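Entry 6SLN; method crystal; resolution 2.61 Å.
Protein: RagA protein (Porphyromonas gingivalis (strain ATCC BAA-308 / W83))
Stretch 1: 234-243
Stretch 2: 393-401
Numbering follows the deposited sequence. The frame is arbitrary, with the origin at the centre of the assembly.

Stretch 1 234-243: KPLDNMMTGD
Stretch 2 393-401: GVLTMPRYY

Two segments of one chain, at least 156 residues apart wherever they touch, bury 428 Å² between them, and no direct hydrogen bond crosses. Two pairs set the register: Leu236 CA lies 6.4 Å from Leu395 CA, and Gly242 CA lies 4.6 Å from Arg399 CA, so both segments run in the same general direction.

In stretch 1 a weakly bonded helix spans about 234-237 (Asp237 N to Lys234 O, 2.9 Å); loop follows to Thr241 at the N-cap, and a helix begins at 242. Stretch 2 opens as the end of a helix, 393-396, closed by Met397 N to Gly393 O at 3.0 Å. Its main bump is Leu395 (m, t; 86 Å² covered). Leu395 CD2 enters a hollow made by Pro235, Leu236 and Met239: it lies 3.9 Å from Pro235 CB, 3.9 Å from Leu236 CG and 4.1 Å from Met239 CG, with Pro235 O at 3.6 Å. Met239, extended in backbone (-80/152) but folded in side chain (m, m, m), brings its CE to 3.5 Å from Leu395 O. Leu236 (chi1 -72°, chi2 122°) sends CD2 to 3.5 Å from Val394 CG1 (chi1 t) and to 3.8 Å from Arg399 NH2, at the guanidinium edge.

Arg399 (chi -93°, 69°, 173°, 119°) folds back on its own stretch. Arg399 NH2 and NH1 donate to Val394 O at 2.7 and 2.8 Å, and Arg399 NH1 also to Met397 O at 2.8 Å. This fixes the head while the aliphatic stem faces stretch 1: Arg399 CD is 3.8 Å from Met240 O and Arg399 CB 3.7 Å from Gly242 N.

At Gly242 (-63/-55) an ideal CB would point toward stretch 2, 3.6 Å from Tyr400 N, a close fit but not a clash. Gly242 O lies at the edge of the Tyr400 ring, 3.7 Å from Tyr400 CD2; Tyr400 (chi1 46°, chi2 78°) lies within the type I turn 398-401.

Two waters supply polar links. One accepts from Arg399 NE (2.9 Å) and donates weakly to Met240 O (3.3 Å); another accepts from Arg399 N (2.6 Å) and donates weakly to Thr241 O (2.9 Å).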

ATOM      1  N   LYS A 234      24.454 -16.929 -34.418  1.00 46.25           N
ATOM      2  CA  LYS A 234      24.594 -16.557 -35.825  1.00 44.18           C
ATOM      3  C   LYS A 234      24.306 -15.093 -36.143  1.00 48.29           C
ATOM      4  O   LYS A 234      25.018 -14.538 -36.998  1.00 51.49           O
ATOM      5  CB  LYS A 234      23.688 -17.455 -36.679  1.00 47.75           C
ATOM      6  CG  LYS A 234      24.290 -18.813 -36.987  1.00 57.70           C
ATOM      7  CD  LYS A 234      23.362 -19.686 -37.831  1.00 59.99           C
ATOM      8  CE  LYS A 234      23.661 -19.534 -39.329  1.00 65.70           C
ATOM      9  NZ  LYS A 234      22.912 -20.532 -40.140  1.00 72.27           N
ATOM     10  N   PRO A 235      23.301 -14.425 -35.559  1.00 46.33           N
ATOM     11  CA  PRO A 235      23.076 -13.014 -35.916  1.00 42.66           C
ATOM     12  C   PRO A 235      24.297 -12.156 -35.712  1.00 40.96           C
ATOM     13  O   PRO A 235      24.407 -11.091 -36.329  1.00 43.57           O
ATOM     14  CB  PRO A 235      21.938 -12.584 -34.972  1.00 42.35           C
ATOM     15  CG  PRO A 235      21.209 -13.819 -34.683  1.00 39.79           C
ATOM     16  CD  PRO A 235      22.244 -14.915 -34.647  1.00 40.43           C
ATOM     17  N   LEU A 236      25.216 -12.574 -34.849  1.00 46.88           N
ATOM     18  CA  LEU A 236      26.404 -11.768 -34.606  1.00 45.88           C
ATOM     19  C   LEU A 236      27.418 -11.877 -35.741  1.00 42.09           C
ATOM     20  O   LEU A 236      28.136 -10.908 -36.004  1.00 49.15           O
ATOM     21  CB  LEU A 236      27.032 -12.166 -33.273  1.00 40.64           C
ATOM     22  CG  LEU A 236      26.161 -11.672 -32.122  1.00 52.84           C
ATOM     23  CD1 LEU A 236      25.712 -12.810 -31.212  1.00 61.69           C
ATOM     24  CD2 LEU A 236      26.902 -10.617 -31.365  1.00 43.31           C
ATOM     25  N   ASP A 237      27.450 -13.019 -36.443  1.00 45.74           N
ATOM     26  CA  ASP A 237      28.522 -13.308 -37.401  1.00 47.87           C
ATOM     27  C   ASP A 237      28.687 -12.186 -38.416  1.00 50.42           C
ATOM     28  O   ASP A 237      29.809 -11.746 -38.696  1.00 50.63           O
ATOM     29  CB  ASP A 237      28.247 -14.632 -38.127  1.00 44.60           C
ATOM     30  CG  ASP A 237      28.308 -15.858 -37.197  1.00 60.31           C
ATOM     31  OD1 ASP A 237      28.501 -15.709 -35.967  1.00 63.06           O
ATOM     32  OD2 ASP A 237      28.147 -16.992 -37.708  1.00 65.13           O
ATOM     33  N   ASN A 238      27.577 -11.678 -38.932  1.00 54.55           N
ATOM     34  CA  ASN A 238      27.538 -10.833 -40.115  1.00 67.41           C
ATOM     35  C   ASN A 238      27.522  -9.341 -39.802  1.00 67.10           C
ATOM     36  O   ASN A 238      27.397  -8.537 -40.737  1.00 64.26           O
ATOM     37  CB  ASN A 238      26.296 -11.183 -40.936  1.00 76.35           C
ATOM     38  CG  ASN A 238      25.057 -11.378 -40.045  1.00 74.81           C
ATOM     39  OD1 ASN A 238      24.822 -12.474 -39.519  1.00 67.62           O
ATOM     40  ND2 ASN A 238      24.289 -10.305 -39.844  1.00 65.40           N
ATOM     41  N   MET A 239      27.618  -8.949 -38.527  1.00 43.22           N
ATOM     42  CA  MET A 239      27.550  -7.528 -38.214  1.00 44.57           C
ATOM     43  C   MET A 239      28.900  -6.845 -38.473  1.00 46.56           C
ATOM     44  O   MET A 239      29.973  -7.460 -38.406  1.00 43.90           O
ATOM     45  CB  MET A 239      27.099  -7.293 -36.758  1.00 41.67           C
ATOM     46  CG  MET A 239      25.677  -7.802 -36.404  1.00 44.82           C
ATOM     47  SD  MET A 239      24.329  -7.080 -37.376  1.00 46.52           S
ATOM     48  CE  MET A 239      24.505  -5.350 -36.913  1.00 43.03           C
ATOM     49  N   MET A 240      28.821  -5.554 -38.793  1.00 43.41           N
ATOM     50  CA  MET A 240      30.007  -4.756 -39.033  1.00 47.27           C
ATOM     51  C   MET A 240      30.899  -4.746 -37.799  1.00 53.25           C
ATOM     52  O   MET A 240      30.434  -4.782 -36.656  1.00 52.69           O
ATOM     53  CB  MET A 240      29.631  -3.318 -39.396  1.00 44.40           C
ATOM     54  CG  MET A 240      29.239  -3.067 -40.844  1.00 44.73           C
ATOM     55  SD  MET A 240      28.675  -1.362 -41.004  1.00 55.20           S
ATOM     56  CE  MET A 240      28.167  -1.308 -42.714  1.00 50.77           C
ATOM     57  N   THR A 241      32.198  -4.705 -38.050  1.00 44.68           N
ATOM     58  CA  THR A 241      33.176  -4.488 -37.000  1.00 50.67           C
ATOM     59  C   THR A 241      33.194  -3.010 -36.622  1.00 53.94           C
ATOM     60  O   THR A 241      32.435  -2.195 -37.159  1.00 51.83           O
ATOM     61  CB  THR A 241      34.551  -4.953 -37.458  1.00 45.15           C
ATOM     62  OG1 THR A 241      34.918  -4.213 -38.626  1.00 46.00           O
ATOM     63  CG2 THR A 241      34.534  -6.441 -37.772  1.00 45.50           C
ATOM     64  N   GLY A 242      34.064  -2.661 -35.674  1.00 48.61           N
ATOM     65  CA  GLY A 242      34.215  -1.279 -35.286  1.00 43.48           C
ATOM     66  C   GLY A 242      34.712  -0.475 -36.468  1.00 51.91           C
ATOM     67  O   GLY A 242      34.090   0.522 -36.860  1.00 44.37           O
ATOM     68  N   ASP A 243      35.835  -0.911 -37.051  1.00 48.05           N
ATOM     69  CA  ASP A 243      36.430  -0.157 -38.150  1.00 53.32           C
ATOM     70  C   ASP A 243      35.435   0.000 -39.280  1.00 54.29           C
ATOM     71  O   ASP A 243      35.209   1.110 -39.778  1.00 55.25           O
ATOM     72  CB  ASP A 243      37.706  -0.839 -38.661  1.00 49.12           C
ATOM     73  CG  ASP A 243      38.881  -0.679 -37.712  1.00 55.21           C
ATOM     74  OD1 ASP A 243      38.850   0.238 -36.862  1.00 60.45           O
ATOM     75  OD2 ASP A 243      39.828  -1.493 -37.803  1.00 57.01           O
ATOM     76  N   GLY A 393      20.510  -4.576 -28.761  1.00 35.06           N
ATOM     77  CA  GLY A 393      21.728  -3.836 -28.485  1.00 39.66           C
ATOM     78  C   GLY A 393      22.976  -4.654 -28.750  1.00 46.10           C
ATOM     79  O   GLY A 393      23.992  -4.119 -29.204  1.00 38.92           O
ATOM     80  N   VAL A 394      22.911  -5.961 -28.490  1.00 46.92           N
ATOM     81  CA  VAL A 394      24.026  -6.845 -28.812  1.00 46.11           C
ATOM     82  C   VAL A 394      24.457  -6.665 -30.261  1.00 50.64           C
ATOM     83  O   VAL A 394      25.655  -6.630 -30.567  1.00 54.89           O
ATOM     84  CB  VAL A 394      23.647  -8.306 -28.515  1.00 44.94           C
ATOM     85  CG1 VAL A 394      24.695  -9.248 -29.078  1.00 36.99           C
ATOM     86  CG2 VAL A 394      23.476  -8.503 -27.008  1.00 47.39           C
ATOM     87  N   LEU A 395      23.492  -6.546 -31.174  1.00 45.37           N
ATOM     88  CA  LEU A 395      23.824  -6.327 -32.574  1.00 37.96           C
ATOM     89  C   LEU A 395      24.111  -4.860 -32.864  1.00 38.05           C
ATOM     90  O   LEU A 395      25.045  -4.545 -33.600  1.00 38.75           O
ATOM     91  CB  LEU A 395      22.685  -6.810 -33.474  1.00 47.15           C
ATOM     92  CG  LEU A 395      22.196  -8.254 -33.346  1.00 48.24           C
ATOM     93  CD1 LEU A 395      21.156  -8.535 -34.406  1.00 45.60           C
ATOM     94  CD2 LEU A 395      23.340  -9.266 -33.411  1.00 44.30           C
ATOM     95  N   THR A 396      23.332  -3.939 -32.317  1.00 45.29           N
ATOM     96  CA  THR A 396      23.348  -2.585 -32.862  1.00 45.72           C
ATOM     97  C   THR A 396      24.307  -1.639 -32.164  1.00 37.55           C
ATOM     98  O   THR A 396      24.421  -0.489 -32.594  1.00 37.80           O
ATOM     99  CB  THR A 396      21.937  -1.967 -32.842  1.00 37.45           C
ATOM    100  OG1 THR A 396      21.358  -2.115 -31.542  1.00 45.17           O
ATOM    101  CG2 THR A 396      21.084  -2.668 -33.852  1.00 39.27           C
ATOM    102  N   MET A 397      24.970  -2.054 -31.105  1.00 37.25           N
ATOM    103  CA  MET A 397      25.912  -1.148 -30.459  1.00 37.25           C
ATOM    104  C   MET A 397      27.163  -1.027 -31.324  1.00 38.17           C
ATOM    105  O   MET A 397      27.741  -2.054 -31.710  1.00 38.63           O
ATOM    106  CB  MET A 397      26.268  -1.630 -29.037  1.00 47.02           C
ATOM    107  CG  MET A 397      25.215  -1.311 -27.947  1.00 43.65           C
ATOM    108  SD  MET A 397      24.829   0.442 -27.824  1.00 40.57           S
ATOM    109  CE  MET A 397      26.398   1.222 -27.535  1.00 36.04           C
ATOM    110  N   PRO A 398      27.577   0.187 -31.694  1.00 38.52           N
ATOM    111  CA  PRO A 398      28.886   0.360 -32.330  1.00 39.40           C
ATOM    112  C   PRO A 398      29.940  -0.403 -31.549  1.00 41.35           C
ATOM    113  O   PRO A 398      30.025  -0.307 -30.333  1.00 47.74           O
ATOM    114  CB  PRO A 398      29.124   1.871 -32.258  1.00 39.51           C
ATOM    115  CG  PRO A 398      27.764   2.464 -32.188  1.00 38.94           C
ATOM    116  CD  PRO A 398      26.920   1.478 -31.423  1.00 38.15           C
ATOM    117  N   ARG A 399      30.722  -1.204 -32.253  1.00 44.41           N
ATOM    118  CA  ARG A 399      31.691  -2.044 -31.574  1.00 44.64           C
ATOM    119  C   ARG A 399      32.877  -1.263 -31.015  1.00 40.50           C
ATOM    120  O   ARG A 399      33.616  -1.814 -30.198  1.00 41.86           O
ATOM    121  CB  ARG A 399      32.151  -3.143 -32.525  1.00 50.97           C
ATOM    122  CG  ARG A 399      31.360  -4.420 -32.396  1.00 51.94           C
ATOM    123  CD  ARG A 399      29.949  -4.243 -32.897  1.00 50.43           C
ATOM    124  NE  ARG A 399      29.265  -5.523 -32.918  1.00 47.37           N
ATOM    125  CZ  ARG A 399      28.179  -5.798 -32.215  1.00 45.15           C
ATOM    126  NH1 ARG A 399      27.627  -4.871 -31.432  1.00 38.63           N
ATOM    127  NH2 ARG A 399      27.654  -7.006 -32.294  1.00 43.03           N
ATOM    128  N   TYR A 400      33.047   0.006 -31.382  1.00 40.76           N
ATOM    129  CA  TYR A 400      34.071   0.852 -30.786  1.00 42.31           C
ATOM    130  C   TYR A 400      33.619   1.498 -29.485  1.00 44.69           C
ATOM    131  O   TYR A 400      34.392   2.249 -28.876  1.00 46.35           O
ATOM    132  CB  TYR A 400      34.526   1.941 -31.763  1.00 41.73           C
ATOM    133  CG  TYR A 400      33.428   2.697 -32.490  1.00 44.77           C
ATOM    134  CD1 TYR A 400      32.706   3.712 -31.864  1.00 42.72           C
ATOM    135  CD2 TYR A 400      33.138   2.417 -33.821  1.00 48.25           C
ATOM    136  CE1 TYR A 400      31.726   4.418 -32.536  1.00 41.00           C
ATOM    137  CE2 TYR A 400      32.153   3.111 -34.506  1.00 50.16           C
ATOM    138  CZ  TYR A 400      31.442   4.109 -33.864  1.00 48.10           C
ATOM    139  OH  TYR A 400      30.452   4.798 -34.558  1.00 41.60           O
ATOM    140  N   TYR A 401      32.391   1.235 -29.062  1.00 39.31           N
ATOM    141  CA  TYR A 401      31.911   1.630 -27.748  1.00 38.48           C
ATOM    142  C   TYR A 401      32.110   0.450 -26.816  1.00 38.12           C
ATOM    143  O   TYR A 401      31.694  -0.669 -27.124  1.00 45.30           O
ATOM    144  CB  TYR A 401      30.437   2.038 -27.790  1.00 37.85           C
ATOM    145  CG  TYR A 401      30.255   3.405 -28.345  1.00 38.11           C
ATOM    146  CD1 TYR A 401      31.192   4.396 -28.104  1.00 38.50           C
ATOM    147  CD2 TYR A 401      29.174   3.699 -29.160  1.00 38.07           C
ATOM    148  CE1 TYR A 401      31.038   5.659 -28.627  1.00 38.82           C
ATOM    149  CE2 TYR A 401      29.018   4.951 -29.708  1.00 38.39           C
ATOM    150  CZ  TYR A 401      29.946   5.932 -29.440  1.00 38.78           C
ATOM    151  OH  TYR A 401      29.764   7.192 -29.972  1.00 39.15           O
TER
HETATM  152  O   HOH W   1      29.962  -7.542 -34.895  1.00 52.59           O
HETATM  153  O   HOH W   2      30.687  -1.585 -34.870  1.00 30.87           O